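Local atomic coordinates of glutamate ABC superfamily ATP binding cassette transporter, binding protein (Enterococcus faecium DO, PDB entry 5EYF), a protein that binds glutamate as a family 3 bacterial solute-binding protein and probably delivers it to an ABC transporter for import. Residues 16-20 against 46-50; 68-72 against 82-86; 105-111 against 169-175. All coordinates share one frame. Residues are numbered along the deposited sequence.

Interaction 1. Residues 16-20 against 46-50; sequences EIIWG and AKAIT
Residues 16-20 form an extended strand and residues 46-50 a stretch of regular alpha helix that runs nearly antiparallel to it, with 156° between their N-to-C directions and 9.7 Å between the axes of the two segments at closest approach. In this register Ile17 sits opposite Thr50 (CA to CA 6.6 Å) and Trp19 opposite Ala46 (7.1 Å). The alternation of the strand turns Ile17 and Trp19 toward the helix, while Glu16 and Ile18 point away; Ala46, Ile49 and Thr50 answer from the helix. Trp19, with chi1 -63° and chi2 86°, does most of the work. Its indole receives the methyl of Ala46 over one face: Ala46 CB lies 3.6 Å from the centroid of the five-membered ring, only 13° off its normal, a CH-pi contact. At the ring edge, Trp19 NE1 donates a hydrogen bond of 2.9 Å to Thr50 OG1. That hydroxyl, in the m rotamer, in turn donates to Ala46 O (2.8 Å) one turn back, so the indole is tied into the helix. Trp19 CH2 touches Ile49 CG2 at 3.8 Å, and Ile17 CD1 meets Thr50 CG2 at 4.1 Å. Strand 16-21 lies between strands 59-64 and 81-82 in a parallel sheet, and helix 41-54 leads on to strand 59-64: this is strand-helix packing of an alpha/beta lobe, as in periplasmic-binding-protein folds.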
ATOM      1  N   GLU B  16      10.229  -3.434  30.175  0.52 26.58           N
ATOM      2  CA  GLU B  16       9.014  -3.979  29.581  0.52 26.25           C
ATOM      3  C   GLU B  16       8.416  -2.959  28.620  0.52 25.35           C
ATOM      4  O   GLU B  16       8.530  -1.748  28.830  0.52 25.56           O
ATOM      5  CB  GLU B  16       8.002  -4.344  30.682  0.52 27.79           C
ATOM      6  CG  GLU B  16       6.755  -5.121  30.235  0.52 29.45           C
ATOM      7  CD  GLU B  16       5.761  -5.302  31.380  0.52 31.51           C
ATOM      8  OE1 GLU B  16       5.341  -4.279  31.967  0.52 32.83           O
ATOM      9  OE2 GLU B  16       5.419  -6.459  31.720  0.52 31.97           O
ATOM     10  N   ILE B  17       7.793  -3.458  27.549  1.00 23.78           N
ATOM     11  CA  ILE B  17       6.894  -2.664  26.721  1.00 22.78           C
ATOM     12  C   ILE B  17       5.538  -3.357  26.705  1.00 21.50           C
ATOM     13  O   ILE B  17       5.465  -4.584  26.576  1.00 23.17           O
ATOM     14  CB  ILE B  17       7.422  -2.485  25.290  1.00 22.90           C
ATOM     15  CG1 ILE B  17       8.764  -1.761  25.325  1.00 25.59           C
ATOM     16  CG2 ILE B  17       6.371  -1.740  24.411  1.00 22.31           C
ATOM     17  CD1 ILE B  17       9.376  -1.671  23.972  1.00 25.96           C
ATOM     18  N   ILE B  18       4.469  -2.575  26.864  1.00 21.80           N
ATOM     19  CA  ILE B  18       3.103  -3.082  26.942  1.00 22.12           C
ATOM     20  C   ILE B  18       2.395  -2.767  25.630  1.00 20.58           C
ATOM     21  O   ILE B  18       2.227  -1.596  25.271  1.00 22.16           O
ATOM     22  CB  ILE B  18       2.340  -2.461  28.115  1.00 23.51           C
ATOM     23  CG1 ILE B  18       3.108  -2.664  29.430  1.00 25.24           C
ATOM     24  CG2 ILE B  18       0.947  -3.066  28.200  1.00 24.09           C
ATOM     25  CD1 ILE B  18       2.428  -2.063  30.617  1.00 28.55           C
ATOM     26  N   TRP B  19       1.963  -3.807  24.936  1.00 19.24           N
ATOM     27  CA  TRP B  19       1.436  -3.683  23.582  1.00 19.11           C
ATOM     28  C   TRP B  19      -0.044  -4.005  23.583  1.00 19.39           C
ATOM     29  O   TRP B  19      -0.455  -5.020  24.151  1.00 20.14           O
ATOM     30  CB  TRP B  19       2.119  -4.628  22.596  1.00 20.02           C
ATOM     31  CG  TRP B  19       3.563  -4.403  22.402  1.00 19.89           C
ATOM     32  CD1 TRP B  19       4.572  -4.911  23.155  1.00 20.46           C
ATOM     33  CD2 TRP B  19       4.176  -3.636  21.357  1.00 18.26           C
ATOM     34  NE1 TRP B  19       5.793  -4.507  22.647  1.00 20.76           N
ATOM     35  CE2 TRP B  19       5.575  -3.729  21.537  1.00 19.04           C
ATOM     36  CE3 TRP B  19       3.682  -2.894  20.282  1.00 18.08           C
ATOM     37  CZ2 TRP B  19       6.485  -3.076  20.712  1.00 20.03           C
ATOM     38  CZ3 TRP B  19       4.585  -2.276  19.428  1.00 19.05           C
ATOM     39  CH2 TRP B  19       5.976  -2.355  19.655  1.00 19.18           C
ATOM     40  N   GLY B  20      -0.833  -3.141  22.950  1.00 19.76           N
ATOM     41  CA  GLY B  20      -2.224  -3.427  22.693  1.00 19.53           C
ATOM     42  C   GLY B  20      -2.423  -4.172  21.387  1.00 19.53           C
ATOM     43  O   GLY B  20      -2.059  -3.669  20.315  1.00 20.16           O
ATOM     44  N   ALA B  46       5.663  -7.192  17.445  1.00 15.71           N
ATOM     45  CA  ALA B  46       5.821  -6.551  18.754  1.00 16.13           C
ATOM     46  C   ALA B  46       6.980  -7.151  19.541  1.00 16.96           C
ATOM     47  O   ALA B  46       7.778  -6.423  20.144  1.00 17.87           O
ATOM     48  CB  ALA B  46       4.530  -6.702  19.556  1.00 17.44           C
ATOM     49  N   LYS B  47       7.056  -8.482  19.590  1.00 18.05           N
ATOM     50  CA  LYS B  47       8.146  -9.124  20.332  1.00 18.52           C
ATOM     51  C   LYS B  47       9.500  -8.757  19.736  1.00 18.09           C
ATOM     52  O   LYS B  47      10.452  -8.457  20.473  1.00 18.86           O
ATOM     53  CB  LYS B  47       7.950 -10.640  20.343  1.00 19.19           C
ATOM     54  CG  LYS B  47       6.730 -11.090  21.131  1.00 21.13           C
ATOM     55  CD  LYS B  47       6.528 -12.570  21.006  1.00 23.12           C
ATOM     56  CE  LYS B  47       5.434 -13.033  21.919  1.00 25.15           C
ATOM     57  NZ  LYS B  47       5.416 -14.527  22.028  1.00 27.02           N
ATOM     58  N   ALA B  48       9.607  -8.773  18.406  1.00 17.30           N
ATOM     59  CA  ALA B  48      10.880  -8.455  17.770  1.00 16.78           C
ATOM     60  C   ALA B  48      11.286  -7.004  18.025  1.00 16.17           C
ATOM     61  O   ALA B  48      12.468  -6.710  18.249  1.00 16.40           O
ATOM     62  CB  ALA B  48      10.785  -8.742  16.271  1.00 16.65           C
ATOM     63  N   ILE B  49      10.322  -6.077  18.004  1.00 15.45           N
ATOM     64  CA  ILE B  49      10.643  -4.683  18.267  1.00 14.97           C
ATOM     65  C   ILE B  49      11.125  -4.522  19.689  1.00 16.41           C
ATOM     66  O   ILE B  49      12.100  -3.808  19.954  1.00 17.72           O
ATOM     67  CB  ILE B  49       9.411  -3.800  18.009  1.00 14.59           C
ATOM     68  CG1 ILE B  49       9.144  -3.746  16.511  1.00 13.94           C
ATOM     69  CG2 ILE B  49       9.626  -2.393  18.577  1.00 16.71           C
ATOM     70  CD1 ILE B  49       7.822  -3.068  16.180  1.00 14.39           C
ATOM     71  N   THR B  50      10.437  -5.171  20.623  1.00 16.78           N
ATOM     72  CA  THR B  50      10.830  -5.072  22.015  1.00 18.64           C
ATOM     73  C   THR B  50      12.262  -5.546  22.226  1.00 19.59           C
ATOM     74  O   THR B  50      13.026  -4.929  22.985  1.00 21.00           O
ATOM     75  CB  THR B  50       9.866  -5.884  22.871  1.00 18.55           C
ATOM     76  OG1 THR B  50       8.535  -5.412  22.629  1.00 20.06           O
ATOM     77  CG2 THR B  50      10.185  -5.632  24.352  1.00 19.30           C
TER

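Interaction 2. Residues 68-72 against 82-86; sequences KTRIP and IIATM. With GLU (glutamic acid), chain E.
Arg70 stretches along Met86, a selenomethionine, its CD 3.9 Å from Met86 SE, with CG of Met86 over one face of the guanidinium. Chi1 of Arg70 is p (57°), and chi2 and chi3 are t, carrying the group out from helix 70-75; Met86 is extended too, all three chi angles t. The backbones come nearest at Arg70 and Ile82, CA to CA 6.7 Å, where Ile82 CD1 packs against Arg70 O (3.3 Å) and Arg70 CB (3.7 Å). Ile71 CG1 closes the apolar side on Met86 CE at 3.6 Å. Beyond Ile82 the chain is irregular, and Thr85 has positive phi and psi (41/48). Arg70 NH1 lies 2.9 Å from Ala84 O and donates to OE1 of the bound glutamate (2.8 Å); NH2 reaches its OE2 at 3.1 Å. Thr85 OG1 donates to the same OE1 at 2.8 Å, while Thr85 O accepts from the ligand N at 2.8 Å. Together with Lys22, Ser67, Thr87, Arg92 and Asp174, these residues help form the glutamate pocket.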
ATOM      1  N   LYS B  68     -12.587  -0.426  18.708  1.00 30.60           N
ATOM      2  CA  LYS B  68     -13.238   0.611  19.497  1.00 32.26           C
ATOM      3  C   LYS B  68     -12.355   1.089  20.645  1.00 32.73           C
ATOM      4  O   LYS B  68     -12.250   2.300  20.887  1.00 33.34           O
ATOM      5  CB  LYS B  68     -14.589   0.103  20.024  1.00 33.97           C
ATOM      6  CG  LYS B  68     -15.767   0.622  19.204  1.00 39.11           C
ATOM      7  CD  LYS B  68     -17.063  -0.020  19.633  1.00 41.81           C
ATOM      8  CE  LYS B  68     -17.472   0.452  21.020  1.00 45.65           C
ATOM      9  NZ  LYS B  68     -17.836   1.903  21.045  1.00 48.14           N
ATOM     10  N   THR B  69     -11.702   0.169  21.359  1.00 29.39           N
ATOM     11  CA  THR B  69     -11.017   0.549  22.581  1.00 29.59           C
ATOM     12  C   THR B  69      -9.562   0.922  22.374  1.00 27.30           C
ATOM     13  O   THR B  69      -8.949   1.472  23.292  1.00 28.02           O
ATOM     14  CB  THR B  69     -11.074  -0.590  23.606  1.00 30.63           C
ATOM     15  OG1 THR B  69     -10.372  -1.722  23.077  1.00 29.99           O
ATOM     16  CG2 THR B  69     -12.527  -0.973  23.906  1.00 32.70           C
ATOM     17  N   ARG B  70      -8.994   0.692  21.186  1.00 25.53           N
ATOM     18  CA  ARG B  70      -7.540   0.793  21.101  1.00 24.49           C
ATOM     19  C   ARG B  70      -7.052   2.222  21.341  1.00 23.20           C
ATOM     20  O   ARG B  70      -6.105   2.434  22.109  1.00 22.09           O
ATOM     21  CB  ARG B  70      -7.029   0.229  19.770  1.00 23.74           C
ATOM     22  CG  ARG B  70      -7.590   0.839  18.515  1.00 21.73           C
ATOM     23  CD  ARG B  70      -7.174   0.012  17.317  1.00 22.20           C
ATOM     24  NE  ARG B  70      -7.912   0.484  16.146  1.00 22.20           N
ATOM     25  CZ  ARG B  70      -8.083  -0.187  15.015  1.00 21.36           C
ATOM     26  NH1 ARG B  70      -7.521  -1.382  14.818  1.00 20.92           N
ATOM     27  NH2 ARG B  70      -8.836   0.365  14.060  1.00 22.34           N
ATOM     28  N   ILE B  71      -7.675   3.223  20.714  1.00 24.02           N
ATOM     29  CA  ILE B  71      -7.173   4.582  20.939  1.00 26.01           C
ATOM     30  C   ILE B  71      -7.470   5.026  22.382  1.00 26.59           C
ATOM     31  O   ILE B  71      -6.571   5.552  23.047  1.00 26.57           O
ATOM     32  CB  ILE B  71      -7.715   5.571  19.886  1.00 26.09           C
ATOM     33  CG1 ILE B  71      -7.112   5.275  18.496  1.00 26.23           C
ATOM     34  CG2 ILE B  71      -7.396   7.009  20.295  1.00 27.56           C
ATOM     35  CD1 ILE B  71      -7.582   6.273  17.449  1.00 26.51           C
ATOM     36  N   PRO B  72      -8.682   4.851  22.931  1.00 27.95           N
ATOM     37  CA  PRO B  72      -8.885   5.211  24.350  1.00 28.97           C
ATOM     38  C   PRO B  72      -7.877   4.586  25.304  1.00 27.75           C
ATOM     39  O   PRO B  72      -7.341   5.296  26.158  1.00 28.65           O
ATOM     40  CB  PRO B  72     -10.320   4.735  24.620  1.00 30.30           C
ATOM     41  CG  PRO B  72     -10.994   4.887  23.308  1.00 29.70           C
ATOM     42  CD  PRO B  72      -9.951   4.474  22.282  1.00 28.47           C
ATOM     43  N   ILE B  82      -0.156   0.584  20.110  1.00 18.25           N
ATOM     44  CA  ILE B  82      -1.154  -0.263  19.463  1.00 16.87           C
ATOM     45  C   ILE B  82      -0.513  -0.943  18.271  1.00 16.47           C
ATOM     46  O   ILE B  82      -0.014  -0.267  17.360  1.00 17.56           O
ATOM     47  CB  ILE B  82      -2.370   0.526  18.969  1.00 17.51           C
ATOM     48  CG1 ILE B  82      -3.064   1.307  20.080  1.00 17.60           C
ATOM     49  CG2 ILE B  82      -3.345  -0.430  18.297  1.00 17.34           C
ATOM     50  CD1 ILE B  82      -4.048   2.365  19.491  1.00 18.31           C
ATOM     51  N   ILE B  83      -0.511  -2.271  18.255  1.00 16.79           N
ATOM     52  CA  ILE B  83      -0.185  -2.997  17.030  1.00 15.41           C
ATOM     53  C   ILE B  83      -1.332  -3.984  16.819  1.00 16.81           C
ATOM     54  O   ILE B  83      -1.378  -5.065  17.415  1.00 16.86           O
ATOM     55  CB  ILE B  83       1.214  -3.653  17.050  1.00 15.46           C
ATOM     56  CG1 ILE B  83       1.569  -4.154  15.647  1.00 15.53           C
ATOM     57  CG2 ILE B  83       1.413  -4.732  18.126  1.00 15.90           C
ATOM     58  CD1 ILE B  83       3.037  -4.598  15.568  1.00 17.46           C
ATOM     59  N   ALA B  84      -2.294  -3.593  15.993  1.00 16.13           N
ATOM     60  CA  ALA B  84      -3.593  -4.262  15.994  1.00 16.79           C
ATOM     61  C   ALA B  84      -4.302  -3.936  14.689  1.00 17.28           C
ATOM     62  O   ALA B  84      -5.296  -3.210  14.694  1.00 19.35           O
ATOM     63  CB  ALA B  84      -4.458  -3.827  17.206  1.00 17.10           C
ATOM     64  N   THR B  85      -3.754  -4.425  13.572  1.00 17.08           N
ATOM     65  CA  THR B  85      -4.307  -4.245  12.211  1.00 16.07           C
ATOM     66  C   THR B  85      -4.842  -2.831  11.993  1.00 16.83           C
ATOM     67  O   THR B  85      -5.941  -2.629  11.475  1.00 17.57           O
ATOM     68  CB  THR B  85      -5.401  -5.290  11.901  1.00 17.40           C
ATOM     69  OG1 THR B  85      -6.533  -5.148  12.796  1.00 18.14           O
ATOM     70  CG2 THR B  85      -4.837  -6.696  12.041  1.00 17.08           C
HETATM   71  N   MSE B  86      -4.043  -1.839  12.370  1.00 15.79           N
HETATM   72  CA  MSE B  86      -4.532  -0.456  12.408  1.00 15.84           C
HETATM   73  C   MSE B  86      -4.048   0.394  11.249  1.00 16.45           C
HETATM   74  O   MSE B  86      -2.857   0.663  11.134  1.00 15.91           O
HETATM   75  CB  MSE B  86      -4.101   0.215  13.700  1.00 16.84           C
HETATM   76  CG  MSE B  86      -4.819   1.555  13.919  1.00 18.59           C
HETATM   77 SE   MSE B  86      -4.378   2.139  15.725  0.76 23.72          SE
HETATM   78  CE  MSE B  86      -5.259   3.858  15.708  1.00 21.96           C
TER
HETATM   79  N   GLU E 301      -7.330  -1.850   9.209  1.00 19.56           N
HETATM   80  CA  GLU E 301      -8.696  -1.318   9.337  1.00 20.28           C
HETATM   81  C   GLU E 301      -8.743  -0.224  10.395  1.00 21.40           C
HETATM   82  O   GLU E 301      -7.731   0.088  11.037  1.00 19.80           O
HETATM   83  CB  GLU E 301      -9.713  -2.429   9.665  1.00 21.92           C
HETATM   84  CG  GLU E 301      -9.284  -3.389  10.776  1.00 22.94           C
HETATM   85  CD  GLU E 301      -9.336  -2.795  12.180  1.00 24.08           C
HETATM   86  OE1 GLU E 301      -8.554  -3.254  13.020  1.00 23.07           O
HETATM   87  OE2 GLU E 301     -10.201  -1.941  12.483  1.00 25.23           O
HETATM   88  OXT GLU E 301      -9.801   0.396  10.620  1.00 25.38           O

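Interaction 3. Residues 105-111 against 169-175; sequences AGQALLV and DAMTTDN. With GLU (glutamic acid), chain E.
Asp174 OD2 accepts a 2.6 Å hydrogen bond from N of the bound glutamate, and Tyr200 hydroxyl bonds the same oxygen. Next to it, Asn175 grips Gly106 twice: Asn175 N donates to Gly106 O (2.8 Å), and Gly106 N to Asn175 OD1 (3.1 Å). Farther along, Leu110 N to Met171 O and Met171 N to Leu110 O, each 2.8 Å, mark a hydrogen-bonded antiparallel pair, and Ala108 N donates to Thr173 O at 3.0 Å. Thr172 OG1 (chi1 t) donates a hydrogen bond to Ala108 O (2.8 Å) and accepts one from Gln107 NE2 (2.9 Å). Strands 107-111 and 170-172 are thus antiparallel neighbours, at 149° and 4.6 Å between segment axes, in the mixed sheet of the second lobe of this periplasmic-binding-protein type II fold. Leu109 faces Thr172 in a non-hydrogen-bonded pair (CA to CA 4.8 Å). At residue 173 the chain turns a corner, placing Asp174 at the N-cap position of helix 175-182. Ala108 and Leu110 share a face with Met171, a selenomethionine, and Thr173; Leu110 CB is 4.4 Å from Met171 CB. Ala108 CB rests on Asn175 CB at 3.9 Å, and Val111 CG1 packs on Ala170 CB at 3.7 Å.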
ATOM      1  N   ALA B 105      -2.240  -3.779   3.640  1.00 13.67           N
ATOM      2  CA  ALA B 105      -3.518  -4.455   3.421  1.00 14.01           C
ATOM      3  C   ALA B 105      -4.402  -3.640   2.475  1.00 14.37           C
ATOM      4  O   ALA B 105      -4.009  -2.593   1.956  1.00 14.51           O
ATOM      5  CB  ALA B 105      -4.218  -4.737   4.765  1.00 15.50           C
ATOM      6  N   GLY B 106      -5.623  -4.119   2.259  1.00 14.83           N
ATOM      7  CA  GLY B 106      -6.608  -3.360   1.500  1.00 15.20           C
ATOM      8  C   GLY B 106      -7.971  -3.947   1.740  1.00 15.59           C
ATOM      9  O   GLY B 106      -8.097  -5.150   1.938  1.00 16.30           O
ATOM     10  N   GLN B 107      -8.995  -3.102   1.728  1.00 14.64           N
ATOM     11  CA  GLN B 107     -10.328  -3.613   2.035  1.00 14.79           C
ATOM     12  C   GLN B 107     -10.854  -4.505   0.918  1.00 15.50           C
ATOM     13  O   GLN B 107     -10.624  -4.248  -0.262  1.00 16.07           O
ATOM     14  CB  GLN B 107     -11.291  -2.464   2.303  1.00 15.28           C
ATOM     15  CG  GLN B 107     -12.605  -2.946   2.923  1.00 16.25           C
ATOM     16  CD  GLN B 107     -13.410  -1.807   3.495  1.00 17.30           C
ATOM     17  OE1 GLN B 107     -12.857  -0.772   3.819  1.00 20.42           O
ATOM     18  NE2 GLN B 107     -14.723  -1.978   3.584  1.00 16.94           N
ATOM     19  N   ALA B 108     -11.591  -5.547   1.295  1.00 15.27           N
ATOM     20  CA  ALA B 108     -12.051  -6.547   0.336  1.00 16.09           C
ATOM     21  C   ALA B 108     -13.398  -7.096   0.771  1.00 15.55           C
ATOM     22  O   ALA B 108     -13.945  -6.713   1.808  1.00 15.50           O
ATOM     23  CB  ALA B 108     -11.052  -7.707   0.172  1.00 16.40           C
ATOM     24  N   LEU B 109     -13.928  -7.999  -0.052  1.00 15.39           N
ATOM     25  CA  LEU B 109     -15.230  -8.624   0.155  1.00 14.88           C
ATOM     26  C   LEU B 109     -15.087 -10.126   0.288  1.00 15.92           C
ATOM     27  O   LEU B 109     -14.372 -10.756  -0.487  1.00 19.33           O
ATOM     28  CB  LEU B 109     -16.171  -8.393  -1.013  1.00 16.14           C
ATOM     29  CG  LEU B 109     -16.572  -6.966  -1.348  1.00 16.59           C
ATOM     30  CD1 LEU B 109     -17.576  -6.948  -2.504  1.00 18.04           C
ATOM     31  CD2 LEU B 109     -17.132  -6.235  -0.132  1.00 17.52           C
ATOM     32  N   LEU B 110     -15.831 -10.702   1.229  1.00 16.55           N
ATOM     33  CA  LEU B 110     -15.959 -12.144   1.374  1.00 17.89           C
ATOM     34  C   LEU B 110     -17.413 -12.523   1.110  1.00 18.59           C
ATOM     35  O   LEU B 110     -18.323 -11.906   1.673  1.00 18.33           O
ATOM     36  CB  LEU B 110     -15.551 -12.567   2.796  1.00 19.15           C
ATOM     37  CG  LEU B 110     -15.543 -14.060   3.146  1.00 20.64           C
ATOM     38  CD1 LEU B 110     -14.243 -14.657   2.669  1.00 21.37           C
ATOM     39  CD2 LEU B 110     -15.731 -14.308   4.654  1.00 22.22           C
ATOM     40  N   VAL B 111     -17.629 -13.510   0.234  1.00 19.14           N
ATOM     41  CA  VAL B 111     -18.961 -13.986  -0.125  1.00 19.27           C
ATOM     42  C   VAL B 111     -18.949 -15.508  -0.126  1.00 22.10           C
ATOM     43  O   VAL B 111     -17.894 -16.142  -0.170  1.00 22.22           O
ATOM     44  CB  VAL B 111     -19.413 -13.448  -1.517  1.00 20.07           C
ATOM     45  CG1 VAL B 111     -19.468 -11.922  -1.524  1.00 20.33           C
ATOM     46  CG2 VAL B 111     -18.479 -13.931  -2.610  1.00 21.89           C
ATOM     47  N   ASP B 169     -25.203 -10.296   2.407  1.00 22.64           N
ATOM     48  CA  ASP B 169     -24.779 -10.875   1.148  1.00 22.41           C
ATOM     49  C   ASP B 169     -23.264 -10.920   1.011  1.00 21.46           C
ATOM     50  O   ASP B 169     -22.752 -11.714   0.212  1.00 23.98           O
ATOM     51  CB  ASP B 169     -25.357 -10.072  -0.031  1.00 24.22           C
ATOM     52  CG  ASP B 169     -26.877  -9.981  -0.009  1.00 27.30           C
ATOM     53  OD1 ASP B 169     -27.550 -10.983  -0.330  1.00 30.36           O
ATOM     54  OD2 ASP B 169     -27.411  -8.902   0.317  1.00 27.92           O
ATOM     55  N   ALA B 170     -22.548 -10.092   1.773  1.00 18.64           N
ATOM     56  CA  ALA B 170     -21.096 -10.012   1.699  1.00 17.27           C
ATOM     57  C   ALA B 170     -20.584  -9.484   3.023  1.00 17.27           C
ATOM     58  O   ALA B 170     -21.285  -8.742   3.711  1.00 19.03           O
ATOM     59  CB  ALA B 170     -20.620  -9.087   0.554  1.00 17.75           C
HETATM   60  N   MSE B 171     -19.390  -9.931   3.405  1.00 16.74           N
HETATM   61  CA  MSE B 171     -18.716  -9.391   4.573  1.00 16.46           C
HETATM   62  C   MSE B 171     -17.516  -8.587   4.100  1.00 16.14           C
HETATM   63  O   MSE B 171     -16.857  -8.984   3.146  1.00 17.38           O
HETATM   64  CB  MSE B 171     -18.292 -10.510   5.531  1.00 18.93           C
HETATM   65  CG  MSE B 171     -17.394 -10.042   6.649  1.00 20.42           C
HETATM   66 SE   MSE B 171     -17.027 -11.544   7.813  0.76 25.13          SE
HETATM   67  CE  MSE B 171     -15.814 -10.551   9.029  1.00 25.42           C
ATOM     68  N   THR B 172     -17.232  -7.479   4.773  1.00 15.22           N
ATOM     69  CA  THR B 172     -16.091  -6.651   4.403  1.00 15.50           C
ATOM     70  C   THR B 172     -15.220  -6.303   5.601  1.00 16.36           C
ATOM     71  O   THR B 172     -15.718  -6.054   6.708  1.00 19.09           O
ATOM     72  CB  THR B 172     -16.573  -5.378   3.670  1.00 15.52           C
ATOM     73  OG1 THR B 172     -15.438  -4.741   3.073  1.00 16.81           O
ATOM     74  CG2 THR B 172     -17.274  -4.388   4.587  1.00 17.29           C
ATOM     75  N   THR B 173     -13.903  -6.356   5.370  1.00 16.09           N
ATOM     76  CA  THR B 173     -12.868  -5.825   6.248  1.00 16.94           C
ATOM     77  C   THR B 173     -11.584  -6.031   5.455  1.00 17.43           C
ATOM     78  O   THR B 173     -11.655  -6.214   4.230  1.00 15.88           O
ATOM     79  CB  THR B 173     -12.842  -6.480   7.652  1.00 18.44           C
ATOM     80  OG1 THR B 173     -11.785  -5.901   8.442  1.00 19.64           O
ATOM     81  CG2 THR B 173     -12.617  -7.993   7.598  1.00 19.54           C
ATOM     82  N   ASP B 174     -10.427  -5.958   6.094  1.00 17.64           N
ATOM     83  CA  ASP B 174      -9.191  -5.999   5.333  1.00 18.62           C
ATOM     84  C   ASP B 174      -8.999  -7.381   4.725  1.00 19.58           C
ATOM     85  O   ASP B 174      -9.316  -8.398   5.348  1.00 19.59           O
ATOM     86  CB  ASP B 174      -7.993  -5.678   6.219  1.00 18.28           C
ATOM     87  CG  ASP B 174      -8.009  -4.263   6.796  1.00 20.01           C
ATOM     88  OD1 ASP B 174      -8.786  -3.413   6.299  1.00 19.95           O
ATOM     89  OD2 ASP B 174      -7.232  -4.016   7.784  1.00 20.21           O
ATOM     90  N   ASN B 175      -8.426  -7.418   3.521  1.00 18.83           N
ATOM     91  CA  ASN B 175      -8.195  -8.688   2.845  1.00 19.27           C
ATOM     92  C   ASN B 175      -7.453  -9.698   3.716  1.00 20.37           C
ATOM     93  O   ASN B 175      -7.857 -10.865   3.790  1.00 21.64           O
ATOM     94  CB  ASN B 175      -7.445  -8.468   1.528  1.00 18.56           C
ATOM     95  CG  ASN B 175      -6.107  -7.725   1.673  1.00 18.78           C
ATOM     96  OD1 ASN B 175      -5.732  -7.144   2.708  1.00 18.39           O
ATOM     97  ND2 ASN B 175      -5.383  -7.749   0.589  1.00 22.18           N
TER
HETATM   98  N   GLU E 301      -7.330  -1.850   9.209  1.00 19.56           N
HETATM   99  CA  GLU E 301      -8.696  -1.318   9.337  1.00 20.28           C
HETATM  100  C   GLU E 301      -8.743  -0.224  10.395  1.00 21.40           C
HETATM  101  O   GLU E 301      -7.731   0.088  11.037  1.00 19.80           O
HETATM  102  CB  GLU E 301      -9.713  -2.429   9.665  1.00 21.92           C
HETATM  103  CG  GLU E 301      -9.284  -3.389  10.776  1.00 22.94           C
HETATM  104  CD  GLU E 301      -9.336  -2.795  12.180  1.00 24.08           C
HETATM  105  OE1 GLU E 301      -8.554  -3.254  13.020  1.00 23.07           O
HETATM  106  OE2 GLU E 301     -10.201  -1.941  12.483  1.00 25.23           O
HETATM  107  OXT GLU E 301      -9.801   0.396  10.620  1.00 25.38           O

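Overall arrangement
Interactions 2 and 3 meet at the bound glutamate: both touch it, their centres are about 19 Å apart, and Thr85 O comes within 4.1 Å of Asp174 OD2, so the ligand amino group is held from both lobes, by Thr85 O and by Asp174 OD2. Interaction 1 lies farther from the ligand, in the same lobe as interaction 2, its centre about 14 Å from that of interaction 2, and the two abut. Gly20 O is 2.9 Å from Ile83 N, a probable hydrogen bond, and Trp19 CE3 packs on Ile83 CG2 at 3.6 Å. Interactions 1 and 3 do not touch; their centres stand about 29 Å apart, on opposite sides of the chain's centre.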